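Local coordinates for De novo designed protein Foldit4 (PDB 6WI5) that has no known natural function, being a small alpha/beta protein designed from scratch, with two helices packed on a four-stranded antiparallel sheet, at residues I7-Q12 with V48-R53. Residues are numbered along the deposited sequence; the frame is centred on the assembly and turned at random.
Sequences IRIRVQ and VEVHVR
Arg-8 and His-51 lie side by side as a non-hydrogen-bonded pair of two antiparallel strands, the inner strands of a four-stranded sheet in a designed beta-alpha-beta-beta-alpha-beta fold. With CG anti to its backbone N (chi1 -178°), Arg-8 sets that methylene over one face of the imidazole, a CH-pi contact 4.0 Å from CG to the ring centroid of His-51 and offset toward the rim. Glu-49 runs obliquely to both arginines: its OE1 accepts a hydrogen bond from His-51 NE2 at 3.0 Å on the anti side and also salt-bridges Arg-44. Glu-49 OE2 forms a long salt bridge with Arg-10 NE, 3.8 Å away and well out of the guanidinium plane. An alanine in place of Glu-49 would probably leave the His-51 ring freer to turn and Arg-44 and Arg-10 without this carboxylate. The opposite face, with Ile-7, Ile-9, Val-11, Val-48, Val-50 and Val-52, is turned to helices 17-31 and 59-76. Paired bonds join Ile-7 to Val-52 and Ile-9 to Val-50, and Val-11 N reaches Val-48 O at 2.9 Å. Beyond that bond, Val-11 CG2 crosses to Val-50 CG2 at 3.8 Å.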
loop_
_atom_site.group_PDB
_atom_site.type_symbol
_atom_site.label_atom_id
_atom_site.label_comp_id
_atom_site.label_asym_id
_atom_site.label_seq_id
_atom_site.Cartn_x
_atom_site.Cartn_y
_atom_site.Cartn_z
ATOM N N ILE A 7 4.345 1.367 -2.330
ATOM C CA ILE A 7 3.703 2.392 -1.516
ATOM C C ILE A 7 4.419 2.451 -0.175
ATOM O O ILE A 7 4.547 1.431 0.509
ATOM C CB ILE A 7 2.204 2.107 -1.324
ATOM C CG1 ILE A 7 1.523 1.897 -2.677
ATOM C CG2 ILE A 7 1.538 3.245 -0.566
ATOM C CD1 ILE A 7 0.060 1.538 -2.568
ATOM N N ARG A 8 4.886 3.640 0.194
ATOM C CA ARG A 8 5.562 3.866 1.465
ATOM C C ARG A 8 4.691 4.777 2.318
ATOM O O ARG A 8 4.341 5.881 1.889
ATOM C CB ARG A 8 6.942 4.487 1.255
ATOM C CG ARG A 8 7.720 4.711 2.543
ATOM C CD ARG A 8 8.986 5.510 2.284
ATOM N NE ARG A 8 8.687 6.863 1.821
ATOM C CZ ARG A 8 9.606 7.735 1.423
ATOM N NH1 ARG A 8 10.889 7.398 1.425
ATOM N NH2 ARG A 8 9.244 8.945 1.018
ATOM N N ILE A 9 4.348 4.317 3.518
ATOM C CA ILE A 9 3.450 5.036 4.414
ATOM C C ILE A 9 4.201 5.335 5.702
ATOM O O ILE A 9 4.680 4.414 6.375
ATOM C CB ILE A 9 2.174 4.231 4.703
ATOM C CG1 ILE A 9 1.553 3.737 3.397
ATOM C CG2 ILE A 9 1.181 5.075 5.494
ATOM C CD1 ILE A 9 0.955 2.360 3.500
ATOM N N ARG A 10 4.298 6.616 6.048
ATOM C CA ARG A 10 4.894 7.037 7.311
ATOM C C ARG A 10 3.798 7.088 8.369
ATOM O O ARG A 10 2.875 7.904 8.280
ATOM C CB ARG A 10 5.584 8.390 7.165
ATOM C CG ARG A 10 6.980 8.310 6.568
ATOM C CD ARG A 10 7.630 9.681 6.485
ATOM N NE ARG A 10 9.003 9.665 6.983
ATOM C CZ ARG A 10 9.347 9.972 8.230
ATOM N NH1 ARG A 10 10.619 9.931 8.600
ATOM N NH2 ARG A 10 8.416 10.322 9.108
ATOM N N VAL A 11 3.897 6.214 9.367
ATOM C CA VAL A 11 2.907 6.111 10.432
ATOM C C VAL A 11 3.437 6.832 11.662
ATOM O O VAL A 11 4.618 6.706 12.011
ATOM C CB VAL A 11 2.580 4.639 10.747
ATOM C CG1 VAL A 11 1.397 4.547 11.699
ATOM C CG2 VAL A 11 2.298 3.874 9.463
ATOM N N GLN A 12 2.561 7.592 12.322
ATOM C CA GLN A 12 2.976 8.379 13.479
ATOM C C GLN A 12 3.393 7.480 14.637
ATOM O O GLN A 12 4.527 7.557 15.124
ATOM C CB GLN A 12 1.847 9.321 13.903
ATOM N N VAL A 48 7.644 4.550 12.286
ATOM C CA VAL A 48 7.367 3.327 11.542
ATOM C C VAL A 48 7.030 3.689 10.102
ATOM O O VAL A 48 6.225 4.594 9.854
ATOM C CB VAL A 48 6.220 2.522 12.175
ATOM C CG1 VAL A 48 5.971 1.258 11.378
ATOM C CG2 VAL A 48 6.535 2.193 13.624
ATOM N N GLU A 49 7.646 2.980 9.160
ATOM C CA GLU A 49 7.301 3.059 7.746
ATOM C C GLU A 49 6.720 1.724 7.302
ATOM O O GLU A 49 7.314 0.670 7.555
ATOM C CB GLU A 49 8.521 3.403 6.890
ATOM C CG GLU A 49 8.930 4.864 6.912
ATOM C CD GLU A 49 10.011 5.169 5.893
ATOM O OE1 GLU A 49 10.546 4.214 5.291
ATOM O OE2 GLU A 49 10.324 6.361 5.692
ATOM N N VAL A 50 5.562 1.771 6.647
ATOM C CA VAL A 50 4.933 0.586 6.075
ATOM C C VAL A 50 5.166 0.603 4.572
ATOM O O VAL A 50 4.797 1.567 3.890
ATOM C CB VAL A 50 3.431 0.536 6.397
ATOM C CG1 VAL A 50 2.795 -0.687 5.753
ATOM C CG2 VAL A 50 3.211 0.528 7.904
ATOM N N HIS A 51 5.783 -0.456 4.058
ATOM C CA HIS A 51 6.093 -0.582 2.639
ATOM C C HIS A 51 5.213 -1.668 2.039
ATOM O O HIS A 51 5.225 -2.811 2.508
ATOM C CB HIS A 51 7.571 -0.907 2.424
ATOM C CG HIS A 51 8.497 0.202 2.820
ATOM N ND1 HIS A 51 9.233 0.918 1.902
ATOM C CD2 HIS A 51 8.797 0.721 4.034
ATOM C CE1 HIS A 51 9.953 1.830 2.535
ATOM N NE2 HIS A 51 9.706 1.731 3.828
ATOM N N VAL A 52 4.454 -1.310 1.006
ATOM C CA VAL A 52 3.567 -2.233 0.308
ATOM C C VAL A 52 4.019 -2.306 -1.142
ATOM O O VAL A 52 4.083 -1.279 -1.828
ATOM C CB VAL A 52 2.098 -1.794 0.394
ATOM C CG1 VAL A 52 1.194 -2.839 -0.241
ATOM C CG2 VAL A 52 1.698 -1.535 1.840
ATOM N N ARG A 53 4.328 -3.512 -1.609
ATOM C CA ARG A 53 4.680 -3.746 -3.003
ATOM C C ARG A 53 3.616 -4.622 -3.649
ATOM O O ARG A 53 3.272 -5.684 -3.118
ATOM C CB ARG A 53 6.058 -4.397 -3.130
ATOM C CG ARG A 53 6.534 -4.517 -4.567
ATOM C CD ARG A 53 7.962 -5.028 -4.648
ATOM N NE ARG A 53 8.109 -6.343 -4.037
ATOM C CZ ARG A 53 7.828 -7.488 -4.651
ATOM N NH1 ARG A 53 7.374 -7.478 -5.897
ATOM N NH2 ARG A 53 7.994 -8.641 -4.018
#